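Local coordinates for protein Uly1 (Catenovulum maritimum, PDB 7DRQ) that probably cleaves the algal polysaccharide ulvan by a lyase reaction, as a calcium-binding member of polysaccharide lyase family 24, at residues F246-W260 and E313-A325. Sequence-based numbering, arbitrary orientation.
Sequences FNVLGAGKKGEIKNW and EAITMPLVKADEA
Leu319 uses both its backbone groups to bind the facing loop: its N donates to Phe246 O at 2.9 Å in a nearly straight bond (171°), and its O accepts from Val248 N at 2.9 Å, an isolated beta bridge centred on Asn247 and Leu319. With a third bond from Trp260, all three direct bonds end on backbone carbonyls, and Glu256 OE2 receives two bridging waters. The side-chain amide of Asn247 is held by strand 225-234, OD1 accepting from Val228 N and ND2 donating to Gly226 O, while ND2 also lies over one face of the Trp260 ring. On the opposite face sits Ala322 CB, a CH-pi contact 4.1 Å from the centroid of the six-membered ring. The indole is further fixed by Trp260 NE1, which donates to Val320 O at 2.9 Å; this bond is bent (146°), with the oxygen somewhat out of the ring plane.

Glu256 works through solvent. Its OE1 accepts from the following amide, Ile257 N, by the anti lone pair, while OE2 receives the two waters. With CG anti to the backbone N (chi1 -173°) and a bend at chi2, the carboxylate reaches toward the N-terminal end of the 3-10 segment 322-324, where the waters accept from the Ala322 and Asp323 amides. Apolar groups fill in around the polar atoms: Val320 CG2 meets Val248 CG1 at 3.7 Å, its CG1 packs against the 254-256 backbone, and selenomethionine Met317 makes an oblique Met-aromatic contact with Phe246.

The contact thus joins the loop between strands 239-245 and 261-269 to the one preceding strand 326-328, in a family assigned to the beta-propeller clan. Its chemistry implies a junction in which backbone carbonyls accept every direct bond, two from backbone N-H groups and one from the indole, while water alone links Glu256 to the Ala322 and Asp323 amides.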
loop_
_atom_site.group_PDB
_atom_site.type_symbol
_atom_site.label_atom_id
_atom_site.label_comp_id
_atom_site.label_asym_id
_atom_site.label_seq_id
_atom_site.Cartn_x
_atom_site.Cartn_y
_atom_site.Cartn_z
ATOM N N PHE A 246 -14.259 7.571 4.738
ATOM C CA PHE A 246 -14.761 7.644 3.372
ATOM C C PHE A 246 -16.105 6.932 3.247
ATOM O O PHE A 246 -17.014 7.422 2.564
ATOM C CB PHE A 246 -13.773 7.035 2.374
ATOM C CG PHE A 246 -14.391 6.841 1.020
ATOM C CD1 PHE A 246 -14.558 7.922 0.175
ATOM C CD2 PHE A 246 -14.905 5.611 0.640
ATOM C CE1 PHE A 246 -15.184 7.775 -1.045
ATOM C CE2 PHE A 246 -15.539 5.458 -0.586
ATOM C CZ PHE A 246 -15.674 6.543 -1.426
ATOM N N ASN A 247 -16.230 5.762 3.868
ATOM C CA ASN A 247 -17.470 5.003 3.915
ATOM C C ASN A 247 -17.730 4.587 5.357
ATOM O O ASN A 247 -16.830 4.587 6.204
ATOM C CB ASN A 247 -17.433 3.778 2.964
ATOM C CG ASN A 247 -16.428 2.712 3.395
ATOM O OD1 ASN A 247 -15.229 2.972 3.495
ATOM N ND2 ASN A 247 -16.921 1.508 3.646
ATOM N N VAL A 248 -18.989 4.252 5.648
ATOM C CA VAL A 248 -19.374 3.952 7.021
ATOM C C VAL A 248 -18.951 2.538 7.404
ATOM O O VAL A 248 -18.693 1.672 6.563
ATOM C CB VAL A 248 -20.889 4.132 7.217
ATOM C CG1 VAL A 248 -21.337 5.516 6.754
ATOM C CG2 VAL A 248 -21.646 3.027 6.462
ATOM N N LEU A 249 -18.899 2.300 8.709
ATOM C CA LEU A 249 -19.019 0.948 9.225
ATOM C C LEU A 249 -20.478 0.689 9.568
ATOM O O LEU A 249 -21.270 1.621 9.762
ATOM C CB LEU A 249 -18.137 0.735 10.455
ATOM C CG LEU A 249 -16.621 0.777 10.237
ATOM C CD1 LEU A 249 -15.891 0.866 11.556
ATOM C CD2 LEU A 249 -16.145 -0.440 9.437
ATOM N N GLY A 250 -20.839 -0.588 9.609
ATOM C CA GLY A 250 -22.221 -0.955 9.896
ATOM C C GLY A 250 -23.202 -0.460 8.855
ATOM O O GLY A 250 -24.304 -0.016 9.202
ATOM N N ALA A 251 -22.825 -0.519 7.577
ATOM C CA ALA A 251 -23.700 -0.026 6.521
ATOM C C ALA A 251 -25.040 -0.753 6.488
ATOM O O ALA A 251 -26.015 -0.195 5.981
ATOM C CB ALA A 251 -23.017 -0.158 5.154
ATOM N N GLY A 252 -25.102 -1.982 7.000
ATOM C CA GLY A 252 -26.336 -2.756 6.996
ATOM C C GLY A 252 -27.438 -2.202 7.875
ATOM O O GLY A 252 -28.578 -2.674 7.777
ATOM N N LYS A 253 -27.129 -1.236 8.736
ATOM C CA LYS A 253 -28.133 -0.564 9.554
ATOM C C LYS A 253 -28.243 0.911 9.203
ATOM O O LYS A 253 -28.960 1.654 9.884
ATOM C CB LYS A 253 -27.810 -0.718 11.045
ATOM C CG LYS A 253 -28.022 -2.105 11.593
ATOM C CD LYS A 253 -29.297 -2.716 11.039
ATOM C CE LYS A 253 -29.618 -4.048 11.710
ATOM N NZ LYS A 253 -29.684 -5.160 10.712
ATOM N N LYS A 254 -27.527 1.361 8.171
ATOM C CA LYS A 254 -27.480 2.777 7.839
ATOM C C LYS A 254 -27.971 3.063 6.429
ATOM O O LYS A 254 -27.841 4.197 5.959
ATOM C CB LYS A 254 -26.055 3.310 8.040
ATOM C CG LYS A 254 -25.552 3.071 9.450
ATOM C CD LYS A 254 -24.166 3.645 9.702
ATOM C CE LYS A 254 -23.753 3.384 11.137
ATOM N NZ LYS A 254 -22.298 3.543 11.357
ATOM N N GLY A 255 -28.533 2.070 5.744
ATOM C CA GLY A 255 -29.093 2.305 4.430
ATOM C C GLY A 255 -28.768 1.251 3.387
ATOM O O GLY A 255 -29.458 1.165 2.369
ATOM N N GLU A 256 -27.729 0.455 3.614
ATOM C CA GLU A 256 -27.367 -0.614 2.688
ATOM C C GLU A 256 -28.054 -1.919 3.097
ATOM O O GLU A 256 -28.515 -2.073 4.227
ATOM C CB GLU A 256 -25.843 -0.790 2.651
ATOM C CG GLU A 256 -25.290 -1.786 1.587
ATOM C CD GLU A 256 -25.754 -1.491 0.168
ATOM O OE1 GLU A 256 -26.936 -1.755 -0.153
ATOM O OE2 GLU A 256 -24.935 -1.002 -0.634
ATOM N N ILE A 257 -28.120 -2.870 2.156
ATOM C CA ILE A 257 -28.801 -4.127 2.463
ATOM C C ILE A 257 -28.057 -4.935 3.521
ATOM O O ILE A 257 -28.667 -5.776 4.192
ATOM C CB ILE A 257 -29.006 -4.979 1.199
ATOM C CG1 ILE A 257 -27.661 -5.295 0.539
ATOM C CG2 ILE A 257 -29.937 -4.284 0.226
ATOM C CD1 ILE A 257 -27.728 -6.413 -0.482
ATOM N N LYS A 258 -26.768 -4.667 3.717
ATOM C CA LYS A 258 -25.886 -5.500 4.521
ATOM C C LYS A 258 -24.601 -4.718 4.746
ATOM O O LYS A 258 -24.277 -3.808 3.980
ATOM C CB LYS A 258 -25.592 -6.834 3.810
ATOM C CG LYS A 258 -24.746 -7.847 4.568
ATOM C CD LYS A 258 -24.318 -8.944 3.624
ATOM C CE LYS A 258 -23.561 -10.082 4.317
ATOM N NZ LYS A 258 -22.429 -9.633 5.148
ATOM N N ASN A 259 -23.876 -5.079 5.801
ATOM C CA ASN A 259 -22.519 -4.575 5.963
ATOM C C ASN A 259 -21.659 -4.988 4.771
ATOM O O ASN A 259 -21.924 -5.986 4.106
ATOM C CB ASN A 259 -21.896 -5.125 7.247
ATOM C CG ASN A 259 -22.537 -4.565 8.507
ATOM O OD1 ASN A 259 -23.309 -3.598 8.469
ATOM N ND2 ASN A 259 -22.222 -5.186 9.635
ATOM N N TRP A 260 -20.603 -4.212 4.506
ATOM C CA TRP A 260 -19.654 -4.579 3.457
ATOM C C TRP A 260 -18.272 -4.090 3.860
ATOM O O TRP A 260 -18.113 -3.378 4.851
ATOM C CB TRP A 260 -20.064 -4.013 2.088
ATOM C CG TRP A 260 -20.311 -2.515 2.028
ATOM C CD1 TRP A 260 -21.394 -1.833 2.523
ATOM C CD2 TRP A 260 -19.460 -1.525 1.428
ATOM N NE1 TRP A 260 -21.267 -0.485 2.264
ATOM C CE2 TRP A 260 -20.087 -0.270 1.599
ATOM C CE3 TRP A 260 -18.231 -1.578 0.767
ATOM C CZ2 TRP A 260 -19.528 0.917 1.120
ATOM C CZ3 TRP A 260 -17.673 -0.390 0.303
ATOM C CH2 TRP A 260 -18.317 0.835 0.486
ATOM N N GLU A 313 -21.499 13.558 -10.238
ATOM C CA GLU A 313 -22.611 13.686 -9.312
ATOM C C GLU A 313 -22.125 13.544 -7.878
ATOM O O GLU A 313 -21.289 12.693 -7.576
ATOM C CB GLU A 313 -23.668 12.619 -9.612
ATOM C CG GLU A 313 -24.035 12.536 -11.088
ATOM C CD GLU A 313 -24.841 11.295 -11.447
ATOM O OE1 GLU A 313 -24.701 10.249 -10.776
ATOM O OE2 GLU A 313 -25.617 11.366 -12.420
ATOM N N ALA A 314 -22.671 14.367 -6.985
ATOM C CA ALA A 314 -22.322 14.247 -5.577
ATOM C C ALA A 314 -22.740 12.883 -5.046
ATOM O O ALA A 314 -23.811 12.372 -5.383
ATOM C CB ALA A 314 -22.998 15.351 -4.763
ATOM N N ILE A 315 -21.875 12.280 -4.231
ATOM C CA ILE A 315 -22.197 11.016 -3.584
ATOM C C ILE A 315 -22.407 11.266 -2.098
ATOM O O ILE A 315 -21.936 12.253 -1.527
ATOM C CB ILE A 315 -21.121 9.929 -3.819
ATOM C CG1 ILE A 315 -19.763 10.362 -3.248
ATOM C CG2 ILE A 315 -21.000 9.638 -5.318
ATOM C CD1 ILE A 315 -18.768 9.204 -3.102
ATOM N N THR A 316 -23.160 10.363 -1.480
ATOM C CA THR A 316 -23.336 10.380 -0.035
ATOM C C THR A 316 -21.986 10.241 0.657
ATOM O O THR A 316 -21.154 9.430 0.254
ATOM C CB THR A 316 -24.258 9.233 0.385
ATOM O OG1 THR A 316 -25.515 9.362 -0.295
ATOM C CG2 THR A 316 -24.495 9.241 1.892
HETATM N N MSE A 317 -21.766 11.040 1.701
HETATM C CA MSE A 317 -20.474 11.056 2.391
HETATM C C MSE A 317 -20.693 11.284 3.893
HETATM O O MSE A 317 -21.242 12.322 4.285
HETATM C CB MSE A 317 -19.564 12.137 1.790
HETATM C CG MSE A 317 -18.158 12.222 2.379
HETATM SE SE MSE A 317 -17.171 10.539 2.131
HETATM C CE MSE A 317 -17.772 10.145 0.324
ATOM N N PRO A 318 -20.274 10.328 4.738
ATOM C CA PRO A 318 -19.599 9.067 4.376
ATOM C C PRO A 318 -20.497 8.126 3.570
ATOM O O PRO A 318 -21.710 8.071 3.802
ATOM C CB PRO A 318 -19.251 8.442 5.733
ATOM C CG PRO A 318 -19.395 9.541 6.735
ATOM C CD PRO A 318 -20.429 10.469 6.194
ATOM N N LEU A 319 -19.900 7.415 2.614
ATOM C CA LEU A 319 -20.673 6.569 1.715
ATOM C C LEU A 319 -21.251 5.366 2.449
ATOM O O LEU A 319 -20.584 4.743 3.279
ATOM C CB LEU A 319 -19.782 6.089 0.561
ATOM C CG LEU A 319 -20.444 5.463 -0.660
ATOM C CD1 LEU A 319 -21.457 6.410 -1.296
ATOM C CD2 LEU A 319 -19.360 5.020 -1.692
ATOM N N VAL A 320 -22.493 5.021 2.111
ATOM C CA VAL A 320 -23.166 3.851 2.662
ATOM C C VAL A 320 -23.420 2.795 1.596
ATOM O O VAL A 320 -23.221 1.606 1.848
ATOM C CB VAL A 320 -24.485 4.239 3.361
ATOM C CG1 VAL A 320 -25.162 2.991 3.934
ATOM C CG2 VAL A 320 -24.231 5.269 4.452
ATOM N N LYS A 321 -23.870 3.213 0.409
ATOM C CA LYS A 321 -24.167 2.332 -0.719
ATOM C C LYS A 321 -23.075 2.512 -1.768
ATOM O O LYS A 321 -23.040 3.538 -2.460
ATOM C CB LYS A 321 -25.525 2.667 -1.340
ATOM C CG LYS A 321 -26.754 2.484 -0.463
ATOM C CD LYS A 321 -28.011 2.914 -1.266
ATOM C CE LYS A 321 -28.300 4.438 -1.153
ATOM N NZ LYS A 321 -27.948 5.316 -2.350
ATOM N N ALA A 322 -22.210 1.506 -1.917
ATOM C CA ALA A 322 -21.088 1.636 -2.847
ATOM C C ALA A 322 -21.544 1.949 -4.273
ATOM O O ALA A 322 -20.828 2.639 -5.011
ATOM C CB ALA A 322 -20.240 0.360 -2.831
ATOM N N ASP A 323 -22.725 1.467 -4.680
ATOM C CA ASP A 323 -23.156 1.634 -6.064
ATOM C C ASP A 323 -23.248 3.094 -6.499
ATOM O O ASP A 323 -23.203 3.359 -7.704
ATOM C CB ASP A 323 -24.505 0.941 -6.291
ATOM C CG ASP A 323 -24.372 -0.570 -6.434
ATOM O OD1 ASP A 323 -23.231 -1.079 -6.350
ATOM O OD2 ASP A 323 -25.408 -1.254 -6.619
ATOM N N GLU A 324 -23.367 4.048 -5.564
ATOM C CA GLU A 324 -23.276 5.455 -5.949
ATOM C C GLU A 324 -22.007 5.742 -6.728
ATOM O O GLU A 324 -21.984 6.637 -7.574
ATOM C CB GLU A 324 -23.317 6.364 -4.721
ATOM C CG GLU A 324 -24.600 6.247 -3.919
ATOM C CD GLU A 324 -24.795 7.428 -2.991
ATOM O OE1 GLU A 324 -24.282 8.537 -3.305
ATOM O OE2 GLU A 324 -25.454 7.242 -1.947
ATOM N N ALA A 325 -20.941 4.993 -6.450
ATOM C CA ALA A 325 -19.628 5.209 -7.048
ATOM C C ALA A 325 -19.294 4.168 -8.113
ATOM O O ALA A 325 -18.139 4.046 -8.516
ATOM C CB ALA A 325 -18.558 5.224 -5.953
HETATM O O HOH W 1 -22.365 -1.145 -0.758
HETATM O O HOH W 2 -24.719 -0.376 -3.356
#